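Local coordinates for protein probable intron-encoded endonuclease 1 (Wickerhamomyces canadensis, PDB 6X1J) that cleaves DNA as a LAGLIDADG homing endonuclease, serving the homing of an intron of the mitochondrial 21S rRNA gene, at residues K159-F170 against K198-Y208. Residues are numbered along the deposited sequence; the frame is centred on the assembly and turned at random.
Sequences KNKSLVLHTQGF and KPIIYIPNKDY. With nucleotides of chain C.
Leu-165 and Ile-201 meet with CB atoms 4.1 Å apart, and Leu-163 lies likewise against Ile-203, on the face packed against helices 138-148 and 172-186. Four backbone hydrogen bonds, one nearly straight (Ile-203 N to Leu-163 O, 2.7 Å, 175°), make strands 163-165 and 198-203 the antiparallel central pair of a four-stranded sheet, of the kind with which LAGLIDADG endonucleases contact DNA. On the DNA side, Val-164 CG1 touches Ile-200 CD1 and backs the His-166 ring, whose opposite face receives the C5-C6 edge of the DC17 base of chain C, turned steeply to it (CE1 to C6, 3.3 Å). Gln-168, bent at chi2 (86°), turns its amide over Ile-200 CG2; NE2 makes a long bond to His-166 ND1 (3.3 Å) and also binds Asn-195. With an alanine replacing His-166, the base edge would probably lose its ring face and the Gln-168 amide turn more freely. Past strand 163-165, Thr-167 OG1 donates to Pro-199 O (2.8 Å); at the other end Asn-205 OD1 accepts from Lys-161 N (2.9 Å), and Lys-161 CD makes a CH-pi contact over the Tyr-208 face. One face is thus apolar; on the other, an aliphatic layer carries polar groups to DNA.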
loop_
_atom_site.group_PDB
_atom_site.type_symbol
_atom_site.label_atom_id
_atom_site.label_comp_id
_atom_site.label_asym_id
_atom_site.label_seq_id
_atom_site.Cartn_x
_atom_site.Cartn_y
_atom_site.Cartn_z
ATOM N N LYS A 159 -7.648 26.416 6.583
ATOM C CA LYS A 159 -8.798 25.844 7.325
ATOM C C LYS A 159 -9.434 24.765 6.438
ATOM O O LYS A 159 -10.411 24.157 6.870
ATOM C CB LYS A 159 -9.714 27.002 7.735
ATOM C CG LYS A 159 -9.050 28.031 8.652
ATOM C CD LYS A 159 -9.278 27.761 10.132
ATOM C CE LYS A 159 -8.337 28.514 11.057
ATOM N NZ LYS A 159 -8.811 28.499 12.470
ATOM N N ASN A 160 -8.973 24.641 5.198
ATOM C CA ASN A 160 -9.537 23.675 4.221
ATOM C C ASN A 160 -8.837 22.331 4.432
ATOM O O ASN A 160 -7.695 22.201 3.961
ATOM C CB ASN A 160 -9.324 24.094 2.771
ATOM C CG ASN A 160 -10.030 23.214 1.757
ATOM O OD1 ASN A 160 -10.757 22.257 2.112
ATOM N ND2 ASN A 160 -9.829 23.566 0.485
ATOM N N LYS A 161 -9.530 21.382 5.059
ATOM C CA LYS A 161 -8.984 20.027 5.404
ATOM C C LYS A 161 -9.421 18.960 4.386
ATOM O O LYS A 161 -9.439 17.725 4.746
ATOM C CB LYS A 161 -9.482 19.642 6.795
ATOM C CG LYS A 161 -9.070 20.603 7.893
ATOM C CD LYS A 161 -9.656 20.261 9.248
ATOM C CE LYS A 161 -9.272 21.283 10.297
ATOM N NZ LYS A 161 -9.091 20.683 11.638
ATOM N N SER A 162 -9.758 19.380 3.156
ATOM C CA SER A 162 -9.909 18.483 1.989
ATOM C C SER A 162 -8.631 17.634 1.826
ATOM O O SER A 162 -7.507 18.123 2.065
ATOM C CB SER A 162 -10.254 19.271 0.757
ATOM O OG SER A 162 -11.550 19.852 0.904
ATOM N N LEU A 163 -8.818 16.359 1.495
ATOM C CA LEU A 163 -7.746 15.362 1.269
ATOM C C LEU A 163 -7.888 14.754 -0.126
ATOM O O LEU A 163 -8.904 14.944 -0.765
ATOM C CB LEU A 163 -7.863 14.282 2.339
ATOM C CG LEU A 163 -7.718 14.794 3.769
ATOM C CD1 LEU A 163 -8.109 13.702 4.764
ATOM C CD2 LEU A 163 -6.291 15.291 4.007
ATOM N N VAL A 164 -6.838 14.076 -0.559
ATOM C CA VAL A 164 -6.718 13.469 -1.902
ATOM C C VAL A 164 -6.219 12.029 -1.719
ATOM O O VAL A 164 -5.378 11.787 -0.805
ATOM C CB VAL A 164 -5.789 14.309 -2.765
ATOM C CG1 VAL A 164 -5.698 13.766 -4.150
ATOM C CG2 VAL A 164 -6.242 15.753 -2.824
ATOM N N LEU A 165 -6.729 11.107 -2.532
ATOM C CA LEU A 165 -6.022 9.849 -2.859
ATOM C C LEU A 165 -5.537 9.964 -4.298
ATOM O O LEU A 165 -6.372 10.225 -5.221
ATOM C CB LEU A 165 -6.963 8.664 -2.641
ATOM C CG LEU A 165 -7.353 8.423 -1.188
ATOM C CD1 LEU A 165 -8.608 7.583 -1.074
ATOM C CD2 LEU A 165 -6.214 7.718 -0.442
ATOM N N HIS A 166 -4.237 9.778 -4.492
ATOM C CA HIS A 166 -3.580 9.928 -5.815
ATOM C C HIS A 166 -3.700 8.623 -6.600
ATOM O O HIS A 166 -2.756 7.798 -6.577
ATOM C CB HIS A 166 -2.172 10.483 -5.610
ATOM C CG HIS A 166 -2.195 11.903 -5.136
ATOM N ND1 HIS A 166 -2.427 12.948 -5.999
ATOM C CD2 HIS A 166 -2.081 12.449 -3.909
ATOM C CE1 HIS A 166 -2.425 14.088 -5.336
ATOM N NE2 HIS A 166 -2.219 13.806 -4.042
ATOM N N THR A 167 -4.808 8.494 -7.343
ATOM C CA THR A 167 -5.192 7.304 -8.153
ATOM C C THR A 167 -4.819 7.478 -9.629
ATOM O O THR A 167 -5.444 6.801 -10.482
ATOM C CB THR A 167 -6.691 7.043 -8.004
ATOM O OG1 THR A 167 -7.421 8.252 -8.279
ATOM C CG2 THR A 167 -7.020 6.516 -6.629
ATOM N N GLN A 168 -3.823 8.309 -9.944
ATOM C CA GLN A 168 -3.503 8.682 -11.345
ATOM C C GLN A 168 -3.325 7.426 -12.200
ATOM O O GLN A 168 -3.764 7.461 -13.358
ATOM C CB GLN A 168 -2.284 9.609 -11.456
ATOM C CG GLN A 168 -2.583 11.057 -11.063
ATOM C CD GLN A 168 -2.444 11.280 -9.583
ATOM O OE1 GLN A 168 -2.659 10.350 -8.806
ATOM N NE2 GLN A 168 -2.016 12.484 -9.202
ATOM N N GLY A 169 -2.727 6.375 -11.650
ATOM C CA GLY A 169 -2.381 5.138 -12.379
ATOM C C GLY A 169 -3.608 4.307 -12.767
ATOM O O GLY A 169 -3.430 3.346 -13.503
ATOM N N PHE A 170 -4.809 4.597 -12.268
ATOM C CA PHE A 170 -6.017 3.792 -12.610
ATOM C C PHE A 170 -6.800 4.468 -13.755
ATOM O O PHE A 170 -6.545 5.658 -14.098
ATOM C CB PHE A 170 -6.899 3.567 -11.375
ATOM C CG PHE A 170 -6.262 2.695 -10.317
ATOM C CD1 PHE A 170 -6.119 1.339 -10.523
ATOM C CD2 PHE A 170 -5.759 3.240 -9.148
ATOM C CE1 PHE A 170 -5.490 0.544 -9.574
ATOM C CE2 PHE A 170 -5.140 2.447 -8.198
ATOM C CZ PHE A 170 -5.005 1.092 -8.411
ATOM N N LYS A 198 -5.132 12.872 -15.378
ATOM C CA LYS A 198 -5.395 11.529 -14.794
ATOM C C LYS A 198 -6.267 11.667 -13.548
ATOM O O LYS A 198 -6.297 12.691 -12.874
ATOM C CB LYS A 198 -4.078 10.805 -14.567
ATOM C CG LYS A 198 -3.260 10.613 -15.835
ATOM C CD LYS A 198 -1.977 9.830 -15.607
ATOM C CE LYS A 198 -1.501 9.076 -16.832
ATOM N NZ LYS A 198 -0.815 9.993 -17.773
ATOM N N PRO A 199 -7.092 10.651 -13.248
ATOM C CA PRO A 199 -8.086 10.778 -12.186
ATOM C C PRO A 199 -7.545 10.703 -10.750
ATOM O O PRO A 199 -6.714 9.846 -10.522
ATOM C CB PRO A 199 -9.028 9.583 -12.423
ATOM C CG PRO A 199 -8.208 8.591 -13.216
ATOM C CD PRO A 199 -7.208 9.405 -14.009
ATOM N N ILE A 200 -8.130 11.492 -9.828
ATOM C CA ILE A 200 -7.828 11.440 -8.363
ATOM C C ILE A 200 -9.135 11.518 -7.590
ATOM O O ILE A 200 -10.162 11.889 -8.188
ATOM C CB ILE A 200 -6.892 12.579 -7.939
ATOM C CG1 ILE A 200 -7.518 13.959 -8.159
ATOM C CG2 ILE A 200 -5.561 12.452 -8.652
ATOM C CD1 ILE A 200 -6.655 15.101 -7.677
ATOM N N ILE A 201 -9.094 11.192 -6.313
ATOM C CA ILE A 201 -10.268 11.176 -5.400
ATOM C C ILE A 201 -10.102 12.333 -4.437
ATOM O O ILE A 201 -9.129 12.300 -3.671
ATOM C CB ILE A 201 -10.374 9.823 -4.675
ATOM C CG1 ILE A 201 -10.425 8.665 -5.677
ATOM C CG2 ILE A 201 -11.568 9.797 -3.724
ATOM C CD1 ILE A 201 -10.657 7.288 -5.047
ATOM N N TYR A 202 -10.988 13.329 -4.514
ATOM C CA TYR A 202 -11.041 14.515 -3.629
ATOM C C TYR A 202 -11.972 14.131 -2.486
ATOM O O TYR A 202 -13.116 13.662 -2.765
ATOM C CB TYR A 202 -11.519 15.725 -4.451
ATOM C CG TYR A 202 -11.988 16.939 -3.686
ATOM C CD1 TYR A 202 -11.101 17.942 -3.309
ATOM C CD2 TYR A 202 -13.329 17.122 -3.379
ATOM C CE1 TYR A 202 -11.532 19.070 -2.621
ATOM C CE2 TYR A 202 -13.777 18.238 -2.678
ATOM C CZ TYR A 202 -12.875 19.224 -2.308
ATOM O OH TYR A 202 -13.293 20.320 -1.608
ATOM N N ILE A 203 -11.512 14.269 -1.247
ATOM C CA ILE A 203 -12.347 14.078 -0.028
ATOM C C ILE A 203 -12.619 15.453 0.557
ATOM O O ILE A 203 -11.715 16.035 1.141
ATOM C CB ILE A 203 -11.651 13.186 1.002
ATOM C CG1 ILE A 203 -11.243 11.843 0.383
ATOM C CG2 ILE A 203 -12.523 13.032 2.262
ATOM C CD1 ILE A 203 -10.277 11.015 1.249
ATOM N N PRO A 204 -13.872 15.968 0.474
ATOM C CA PRO A 204 -14.149 17.372 0.778
ATOM C C PRO A 204 -13.934 17.600 2.275
ATOM O O PRO A 204 -13.944 16.628 3.013
ATOM C CB PRO A 204 -15.632 17.518 0.425
ATOM C CG PRO A 204 -16.178 16.130 0.787
ATOM C CD PRO A 204 -15.120 15.207 0.223
ATOM N N ASN A 205 -13.773 18.870 2.647
ATOM C CA ASN A 205 -13.551 19.345 4.024
ATOM C C ASN A 205 -14.621 18.794 4.965
ATOM O O ASN A 205 -14.305 18.515 6.139
ATOM C CB ASN A 205 -13.520 20.877 4.111
ATOM C CG ASN A 205 -13.375 21.341 5.541
ATOM O OD1 ASN A 205 -12.274 21.250 6.088
ATOM N ND2 ASN A 205 -14.478 21.737 6.182
ATOM N N LYS A 206 -15.854 18.699 4.501
ATOM C CA LYS A 206 -16.958 18.321 5.417
ATOM C C LYS A 206 -16.905 16.807 5.669
ATOM O O LYS A 206 -17.603 16.378 6.618
ATOM C CB LYS A 206 -18.298 18.767 4.836
ATOM C CG LYS A 206 -18.854 17.946 3.685
ATOM C CD LYS A 206 -20.041 18.640 3.046
ATOM C CE LYS A 206 -20.944 17.723 2.263
ATOM N NZ LYS A 206 -20.259 17.211 1.059
ATOM N N ASP A 207 -16.098 16.037 4.908
ATOM C CA ASP A 207 -15.831 14.601 5.241
ATOM C C ASP A 207 -14.650 14.452 6.211
ATOM O O ASP A 207 -14.390 13.310 6.662
ATOM C CB ASP A 207 -15.556 13.751 3.999
ATOM C CG ASP A 207 -16.817 13.346 3.277
ATOM O OD1 ASP A 207 -17.895 13.468 3.907
ATOM O OD2 ASP A 207 -16.709 12.934 2.099
ATOM N N TYR A 208 -13.969 15.533 6.587
ATOM C CA TYR A 208 -12.683 15.414 7.343
ATOM C C TYR A 208 -12.856 14.675 8.671
ATOM O O TYR A 208 -12.068 13.774 8.896
ATOM C CB TYR A 208 -12.017 16.749 7.675
ATOM C CG TYR A 208 -10.723 16.550 8.421
ATOM C CD1 TYR A 208 -9.573 16.168 7.751
ATOM C CD2 TYR A 208 -10.654 16.687 9.794
ATOM C CE1 TYR A 208 -8.378 15.971 8.422
ATOM C CE2 TYR A 208 -9.467 16.482 10.484
ATOM C CZ TYR A 208 -8.316 16.133 9.793
ATOM O OH TYR A 208 -7.130 15.912 10.448
ATOM P P DC C 17 1.786 8.616 -4.728
ATOM O OP1 DC C 17 2.731 7.483 -4.591
ATOM O OP2 DC C 17 0.372 8.312 -5.092
ATOM O "O5'" DC C 17 1.869 9.458 -3.373
ATOM C "C5'" DC C 17 1.125 10.672 -3.054
ATOM C "C4'" DC C 17 2.091 11.813 -2.810
ATOM O "O4'" DC C 17 2.533 12.412 -4.062
ATOM C "C3'" DC C 17 1.644 12.968 -1.911
ATOM O "O3'" DC C 17 2.696 13.194 -0.939
ATOM C "C2'" DC C 17 1.437 14.103 -2.898
ATOM C "C1'" DC C 17 2.441 13.826 -3.991
ATOM N N1 DC C 17 2.074 14.337 -5.342
ATOM C C2 DC C 17 3.039 14.972 -6.147
ATOM O O2 DC C 17 4.190 15.135 -5.707
ATOM N N3 DC C 17 2.691 15.396 -7.385
ATOM C C4 DC C 17 1.460 15.172 -7.844
ATOM N N4 DC C 17 1.152 15.627 -9.061
ATOM C C5 DC C 17 0.473 14.509 -7.059
ATOM C C6 DC C 17 0.828 14.092 -5.835
ATOM P P DT C 16 0.847 7.235 -10.731
ATOM O OP1 DT C 16 2.292 7.235 -10.849
ATOM O OP2 DT C 16 0.189 5.966 -10.348
ATOM O "O5'" DT C 16 0.223 8.153 -9.600
ATOM C "C5'" DT C 16 0.775 9.409 -9.216
ATOM C "C4'" DT C 16 1.860 9.243 -8.176
ATOM O "O4'" DT C 16 3.033 9.903 -8.691
ATOM C "C3'" DT C 16 1.559 9.984 -6.891
ATOM O "O3'" DT C 16 2.384 9.545 -5.831
ATOM C "C2'" DT C 16 1.980 11.395 -7.227
ATOM C "C1'" DT C 16 3.210 11.167 -8.057
ATOM N N1 DT C 16 3.475 12.119 -9.122
ATOM C C2 DT C 16 4.749 12.621 -9.208
ATOM O O2 DT C 16 5.597 12.442 -8.346
ATOM N N3 DT C 16 4.991 13.372 -10.330
ATOM C C4 DT C 16 4.108 13.647 -11.355
ATOM O O4 DT C 16 4.471 14.334 -12.304
ATOM C C5 DT C 16 2.808 13.032 -11.229
ATOM C C7 DT C 16 1.792 13.250 -12.305
ATOM C C6 DT C 16 2.570 12.282 -10.148
ATOM P P DA C 15 3.438 8.838 -16.937
ATOM O OP1 DA C 15 3.488 7.593 -17.700
ATOM O OP2 DA C 15 3.124 10.125 -17.584
ATOM O "O5'" DA C 15 2.396 8.545 -15.772
ATOM C "C5'" DA C 15 2.488 7.289 -15.063
ATOM C "C4'" DA C 15 2.200 7.463 -13.590
ATOM O "O4'" DA C 15 3.276 8.203 -12.972
ATOM C "C3'" DA C 15 0.930 8.240 -13.259
ATOM O "O3'" DA C 15 0.178 7.760 -12.118
ATOM C "C2'" DA C 15 1.434 9.666 -13.093
ATOM C "C1'" DA C 15 2.828 9.489 -12.530
ATOM N N9 DA C 15 3.829 10.429 -12.999
ATOM C C8 DA C 15 3.937 11.109 -14.191
ATOM N N7 DA C 15 5.085 11.719 -14.346
ATOM C C5 DA C 15 5.806 11.363 -13.213
ATOM C C6 DA C 15 7.123 11.636 -12.803
ATOM N N6 DA C 15 7.965 12.399 -13.493
ATOM N N1 DA C 15 7.543 11.102 -11.634
ATOM C C2 DA C 15 6.693 10.335 -10.935
ATOM N N3 DA C 15 5.431 10.007 -11.215
ATOM C C4 DA C 15 5.048 10.555 -12.384
HETATM O O HOH W 1 -11.805 22.482 -1.156
HETATM O O HOH W 2 -11.213 15.768 4.254
#